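Local coordinates for protein probable zinc protease (Pseudomonas aeruginosa, PDB 4NNZ) that probably acts as a zinc-dependent metallopeptidase of the M16 family, forming one subunit of the heterodimeric PA0371-PA0372 protease, at residues 365-368 / 369-372; 199-202 / 203-206; 164-167 / 168-171. All coordinates share one frame; numbering follows the deposited sequence.

Interaction 1 (365-368 / 369-372); sequences DSIA and AQAS
Gln370 N returns to Ser366 O at 3.3 Å in the opening turn of helix 367-379, the donor lying in the plane of that carbonyl, and Ala371 N follows on Ile367 O at 3.1 Å. Ser366 is the N-cap. Its positive phi (99°) marks the break in direction between helix 346-364 and the new helix, a short non-helical link that brings the second helix against the six-stranded sheet of the M16 fold.

The side chain of Gln370 folds back along the turn. Its CG lies opposite the carbonyl carbon (chi1 -65°) and the extended chain carries NE2 to the same Ser366 O, a weak bond of 3.4 Å. One carbonyl oxygen is therefore approached by both the backbone N and the amide end of one residue, while a weak bond from Arg21 to OE1 probably helps set the rotation of the amide. Ile367 crosses this side chain at a slant, its CG2 branch 4.1 Å from Gln370 NE2. Together with the buried Ala371, Ile367 faces strands 28-35 and 190-196, where Val28, Val30, Val193 and Val195 receive the helix.

Ser372 closes the turn. With OG beside its own backbone N (chi1 -61°), the hydroxyl donates back to Ala368 O; it also has a weak bond with Gln32. Ala368 O is gripped from opposite faces of its plane, by Ser372 N at 3.0 Å and by Ser372 OG at 3.1 Å.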
loop_
_atom_site.group_PDB
_atom_site.type_symbol
_atom_site.label_atom_id
_atom_site.label_comp_id
_atom_site.label_asym_id
_atom_site.label_seq_id
_atom_site.Cartn_x
_atom_site.Cartn_y
_atom_site.Cartn_z
ATOM N N ASP A 365 5.609 -34.635 -15.532
ATOM C CA ASP A 365 5.971 -35.824 -14.838
ATOM C C ASP A 365 6.489 -35.212 -13.584
ATOM O O ASP A 365 6.903 -34.082 -13.615
ATOM C CB ASP A 365 7.052 -36.525 -15.628
ATOM C CG ASP A 365 7.656 -37.651 -14.894
ATOM O OD1 ASP A 365 7.889 -37.521 -13.693
ATOM O OD2 ASP A 365 7.906 -38.684 -15.517
ATOM N N SER A 366 6.375 -35.938 -12.494
ATOM C CA SER A 366 6.600 -35.450 -11.153
ATOM C C SER A 366 5.276 -35.138 -10.536
ATOM O O SER A 366 4.667 -34.159 -10.826
ATOM C CB SER A 366 7.470 -34.230 -11.115
ATOM O OG SER A 366 7.766 -33.914 -9.788
ATOM N N ILE A 367 4.846 -36.013 -9.670
ATOM C CA ILE A 367 3.582 -35.880 -9.048
ATOM C C ILE A 367 3.535 -34.614 -8.208
ATOM O O ILE A 367 2.504 -34.035 -8.051
ATOM C CB ILE A 367 3.215 -37.147 -8.272
ATOM C CG1 ILE A 367 4.271 -37.464 -7.250
ATOM C CG2 ILE A 367 3.092 -38.299 -9.221
ATOM C CD1 ILE A 367 3.844 -38.511 -6.272
ATOM N N ALA A 368 4.668 -34.210 -7.666
ATOM C CA ALA A 368 4.740 -32.990 -6.903
ATOM C C ALA A 368 4.455 -31.746 -7.704
ATOM O O ALA A 368 3.798 -30.871 -7.238
ATOM C CB ALA A 368 6.076 -32.873 -6.226
ATOM N N ALA A 369 4.988 -31.662 -8.896
ATOM C CA ALA A 369 4.720 -30.550 -9.758
ATOM C C ALA A 369 3.282 -30.471 -10.186
ATOM O O ALA A 369 2.738 -29.403 -10.284
ATOM C CB ALA A 369 5.632 -30.573 -10.959
ATOM N N GLN A 370 2.679 -31.599 -10.489
ATOM C CA GLN A 370 1.308 -31.599 -10.908
ATOM C C GLN A 370 0.473 -31.129 -9.780
ATOM O O GLN A 370 -0.451 -30.409 -9.974
ATOM C CB GLN A 370 0.856 -32.978 -11.332
ATOM C CG GLN A 370 1.551 -33.522 -12.543
ATOM C CD GLN A 370 1.250 -34.974 -12.769
ATOM O OE1 GLN A 370 0.270 -35.326 -13.394
ATOM N NE2 GLN A 370 2.096 -35.818 -12.271
ATOM N N ALA A 371 0.799 -31.560 -8.590
ATOM C CA ALA A 371 0.079 -31.138 -7.417
ATOM C C ALA A 371 0.187 -29.653 -7.150
ATOM O O ALA A 371 -0.768 -29.034 -6.813
ATOM C CB ALA A 371 0.513 -31.933 -6.219
ATOM N N SER A 372 1.363 -29.096 -7.291
ATOM C CA SER A 372 1.544 -27.681 -7.189
ATOM C C SER A 372 0.850 -26.875 -8.260
ATOM O O SER A 372 0.353 -25.810 -7.990
ATOM C CB SER A 372 2.998 -27.362 -7.157
ATOM O OG SER A 372 3.543 -27.977 -6.055
#

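Interaction 2 (199-202 / 203-206); sequences TADE and VKTL
Val203 N meets Thr199 O at 3.0 Å, closing the first turn of helix 200-211. The tight part of the contact is apolar. Val203 is buried, and its CG2 branch, beside its own backbone N, comes to 3.6 Å from Thr199 O. Its side chain rests on Val20 of strand 17-22, while Leu206, on the same side of the helix, packs on Pro101 and Leu104 of helix 100-112.

On the outward side the packing thins and polar groups take over. Thr199 OG1 fixes the start of the turn by accepting from Glu202 N at 3.3 Å. The extended Glu202 side chain brings OE2 alongside the same hydroxyl, in a weak bond. Asp201 and Lys204 run alongside without pairing, Asp201 OD1 and Lys204 NZ standing 5.8 Å apart, so any attraction is probably weak. Lys204 starts with CG opposite its backbone N (chi1 173°) and bends further along the chain, its charge finding the ring of Phe10 in a cation-pi contact. Thr205, solvent-exposed, turns its hydroxyl inward instead: OG1 donates to Asp201 O at 3.0 Å and the backbone N joins it at 3.1 Å from the opposite face of the carbonyl, so this oxygen is doubly satisfied.

Glu22 accepts from Ala200 N, a second hold on the amides of the first turn. The whole is a threonine N-cap, here beginning the helix that follows strand 190-196 in the alpha+beta fold of an M16 domain.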
loop_
_atom_site.group_PDB
_atom_site.type_symbol
_atom_site.label_atom_id
_atom_site.label_comp_id
_atom_site.label_asym_id
_atom_site.label_seq_id
_atom_site.Cartn_x
_atom_site.Cartn_y
_atom_site.Cartn_z
ATOM N N THR A 199 -6.427 -44.137 -4.818
ATOM C CA THR A 199 -7.703 -44.151 -5.480
ATOM C C THR A 199 -8.545 -43.024 -4.981
ATOM O O THR A 199 -8.562 -42.722 -3.827
ATOM C CB THR A 199 -8.429 -45.461 -5.241
ATOM O OG1 THR A 199 -8.636 -45.645 -3.848
ATOM C CG2 THR A 199 -7.593 -46.566 -5.729
ATOM N N ALA A 200 -9.263 -42.409 -5.886
ATOM C CA ALA A 200 -9.986 -41.208 -5.591
ATOM C C ALA A 200 -11.004 -41.440 -4.527
ATOM O O ALA A 200 -11.322 -40.552 -3.777
ATOM C CB ALA A 200 -10.635 -40.677 -6.840
ATOM N N ASP A 201 -11.576 -42.618 -4.510
ATOM C CA ASP A 201 -12.485 -42.987 -3.458
ATOM C C ASP A 201 -11.830 -43.145 -2.124
ATOM O O ASP A 201 -12.391 -42.836 -1.102
ATOM C CB ASP A 201 -13.285 -44.191 -3.855
ATOM C CG ASP A 201 -14.467 -43.816 -4.660
ATOM O OD1 ASP A 201 -15.243 -42.972 -4.203
ATOM O OD2 ASP A 201 -14.606 -44.326 -5.767
ATOM N N GLU A 202 -10.636 -43.663 -2.150
ATOM C CA GLU A 202 -9.917 -43.810 -0.945
ATOM C C GLU A 202 -9.679 -42.449 -0.355
ATOM O O GLU A 202 -9.893 -42.253 0.803
ATOM C CB GLU A 202 -8.588 -44.433 -1.298
ATOM C CG GLU A 202 -7.861 -45.130 -0.179
ATOM C CD GLU A 202 -6.927 -46.177 -0.715
ATOM O OE1 GLU A 202 -6.971 -47.334 -0.237
ATOM O OE2 GLU A 202 -6.174 -45.843 -1.639
ATOM N N VAL A 203 -9.221 -41.505 -1.157
ATOM C CA VAL A 203 -8.952 -40.165 -0.666
ATOM C C VAL A 203 -10.217 -39.477 -0.177
ATOM O O VAL A 203 -10.231 -38.822 0.839
ATOM C CB VAL A 203 -8.294 -39.304 -1.749
ATOM C CG1 VAL A 203 -8.106 -37.891 -1.266
ATOM C CG2 VAL A 203 -6.978 -39.885 -2.171
ATOM N N LYS A 204 -11.299 -39.675 -0.897
ATOM C CA LYS A 204 -12.526 -39.021 -0.569
ATOM C C LYS A 204 -12.931 -39.418 0.812
ATOM O O LYS A 204 -13.385 -38.615 1.583
ATOM C CB LYS A 204 -13.593 -39.460 -1.536
ATOM C CG LYS A 204 -14.972 -38.971 -1.180
ATOM C CD LYS A 204 -15.910 -39.078 -2.375
ATOM C CE LYS A 204 -16.946 -37.965 -2.407
ATOM N NZ LYS A 204 -17.320 -37.555 -3.780
ATOM N N THR A 205 -12.753 -40.675 1.128
ATOM C CA THR A 205 -13.135 -41.170 2.413
ATOM C C THR A 205 -12.367 -40.565 3.554
ATOM O O THR A 205 -12.922 -40.274 4.574
ATOM C CB THR A 205 -12.984 -42.685 2.431
ATOM O OG1 THR A 205 -13.841 -43.233 1.443
ATOM C CG2 THR A 205 -13.347 -43.238 3.755
ATOM N N LEU A 206 -11.071 -40.440 3.395
ATOM C CA LEU A 206 -10.227 -39.889 4.434
ATOM C C LEU A 206 -10.488 -38.444 4.724
ATOM O O LEU A 206 -10.401 -38.018 5.841
ATOM C CB LEU A 206 -8.770 -40.142 4.147
ATOM C CG LEU A 206 -8.489 -41.623 4.204
ATOM C CD1 LEU A 206 -8.696 -42.190 2.834
ATOM C CD2 LEU A 206 -7.096 -41.913 4.707
#

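Interaction 3 (164-167 / 168-171); sequences GWMA and DLQR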
loop_
_atom_site.group_PDB
_atom_site.type_symbol
_atom_site.label_atom_id
_atom_site.label_comp_id
_atom_site.label_asym_id
_atom_site.label_seq_id
_atom_site.Cartn_x
_atom_site.Cartn_y
_atom_site.Cartn_z
ATOM N N GLY A 164 7.117 -9.005 5.598
ATOM C CA GLY A 164 6.590 -7.955 6.427
ATOM C C GLY A 164 7.558 -6.834 6.621
ATOM O O GLY A 164 8.718 -7.051 6.603
ATOM N N TRP A 165 7.082 -5.621 6.764
ATOM C CA TRP A 165 7.944 -4.503 7.085
ATOM C C TRP A 165 8.402 -4.591 8.531
ATOM O O TRP A 165 7.688 -5.042 9.368
ATOM C CB TRP A 165 7.238 -3.186 6.824
ATOM C CG TRP A 165 6.758 -2.943 5.438
ATOM C CD1 TRP A 165 5.486 -2.891 5.028
ATOM C CD2 TRP A 165 7.543 -2.678 4.296
ATOM N NE1 TRP A 165 5.411 -2.617 3.721
ATOM C CE2 TRP A 165 6.672 -2.478 3.237
ATOM C CE3 TRP A 165 8.902 -2.612 4.060
ATOM C CZ2 TRP A 165 7.106 -2.221 1.977
ATOM C CZ3 TRP A 165 9.324 -2.334 2.827
ATOM C CH2 TRP A 165 8.440 -2.148 1.791
ATOM N N MET A 166 9.594 -4.137 8.816
ATOM C CA MET A 166 10.163 -4.335 10.114
ATOM C C MET A 166 9.365 -3.682 11.202
ATOM O O MET A 166 9.241 -4.196 12.284
ATOM C CB MET A 166 11.605 -3.885 10.159
ATOM C CG MET A 166 12.279 -4.227 11.468
ATOM S SD MET A 166 12.529 -5.959 11.774
ATOM C CE MET A 166 14.034 -6.147 10.864
ATOM N N ALA A 167 8.825 -2.533 10.893
ATOM C CA ALA A 167 8.017 -1.828 11.817
ATOM C C ALA A 167 6.819 -2.646 12.174
ATOM O O ALA A 167 6.395 -2.629 13.288
ATOM C CB ALA A 167 7.605 -0.516 11.220
ATOM N N ASP A 168 6.235 -3.325 11.218
ATOM C CA ASP A 168 5.118 -4.190 11.497
ATOM C C ASP A 168 5.470 -5.411 12.323
ATOM O O ASP A 168 4.786 -5.743 13.229
ATOM C CB ASP A 168 4.367 -4.565 10.216
ATOM C CG ASP A 168 3.941 -3.369 9.418
ATOM O OD1 ASP A 168 4.028 -2.270 9.913
ATOM O OD2 ASP A 168 3.542 -3.507 8.277
ATOM N N LEU A 169 6.558 -6.066 12.004
ATOM C CA LEU A 169 6.995 -7.215 12.741
ATOM C C LEU A 169 7.291 -6.800 14.139
ATOM O O LEU A 169 7.026 -7.500 15.067
ATOM C CB LEU A 169 8.230 -7.802 12.107
ATOM C CG LEU A 169 8.125 -8.161 10.643
ATOM C CD1 LEU A 169 9.469 -8.460 10.058
ATOM C CD2 LEU A 169 7.191 -9.311 10.402
ATOM N N GLN A 170 7.832 -5.618 14.270
ATOM C CA GLN A 170 8.169 -5.050 15.548
ATOM C C GLN A 170 6.985 -4.850 16.428
ATOM O O GLN A 170 7.129 -4.870 17.598
ATOM C CB GLN A 170 8.909 -3.753 15.383
ATOM C CG GLN A 170 10.393 -3.944 15.373
ATOM C CD GLN A 170 11.133 -2.761 14.818
ATOM O OE1 GLN A 170 10.550 -1.829 14.301
ATOM N NE2 GLN A 170 12.432 -2.796 14.931
ATOM N N ARG A 171 5.827 -4.627 15.849
ATOM C CA ARG A 171 4.613 -4.446 16.597
ATOM C C ARG A 171 3.654 -5.593 16.615
ATOM O O ARG A 171 2.635 -5.477 17.206
ATOM C CB ARG A 171 3.899 -3.207 16.117
ATOM C CG ARG A 171 4.609 -1.946 16.513
ATOM C CD ARG A 171 4.143 -0.762 15.732
ATOM N NE ARG A 171 4.213 -0.959 14.314
ATOM C CZ ARG A 171 3.729 -0.112 13.437
ATOM N NH1 ARG A 171 3.176 0.990 13.843
ATOM N NH2 ARG A 171 3.833 -0.351 12.157
#
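Trp165 O accepts from Leu169 N at 3.0 Å, the first bond of the short helix 166-171, for which Trp165 is the N-cap; Gln170 N continues the turn to Met166 O at 2.8 Å. This helical turn lies against helix 118-137 of the M16 fold, where Met166 and Leu169 both lean on Arg132.

The apolar contact joins these same two side chains, with Met166 SD 4.3 Å from Leu169 CD1; the Met166 chain bends at chi2 (68°) and chi3 on its way to SD.

A van der Waals contact of a different kind sets a methylene against an amide. Met166 CG, opposite the backbone N (chi1 -173°), lies 3.8 Å from Gln170 NE2, and the two side chains pass at a slant.

An aromatic edge meets a carboxylate at Trp165 and Asp168. The two side chains run side by side with their planes at 90°, and Asp168 OD2 approaches Trp165 CD1 in the plane of the ring at 3.8 Å. Thr47 OG1 is bonded to this same OD2 and to Trp165 N, tying the residues together.

Arg171 makes the remaining polar contacts. Its NH1 donates to Lys224 O of the second subunit, while its other nitrogens turn inward. NH2 makes a 3.0 Å salt bridge to Asp168 OD1, which sits at the edge of the guanidinium, and NE donates to Ala167 O at 2.9 Å from well above the plane of that carbonyl.

Overall arrangement
Along the chain the order is interaction 3, interaction 2, interaction 1, and each is the opening turn of a different helix. Interactions 1 and 2 lie 19 Å apart between centres and do not touch, yet they serve one six-stranded sheet from its two faces: helix 367-379 packs on strands 28-35 and 190-196, helix 200-211 on strand 17-22. A helix from late in the chain thus ties itself to the sheet of the first half. Interaction 3 is remote, its centre 35 Å from interaction 1 and 43 Å from interaction 2. It packs on helix 118-137 and alone among the three touches the second copy of the protein.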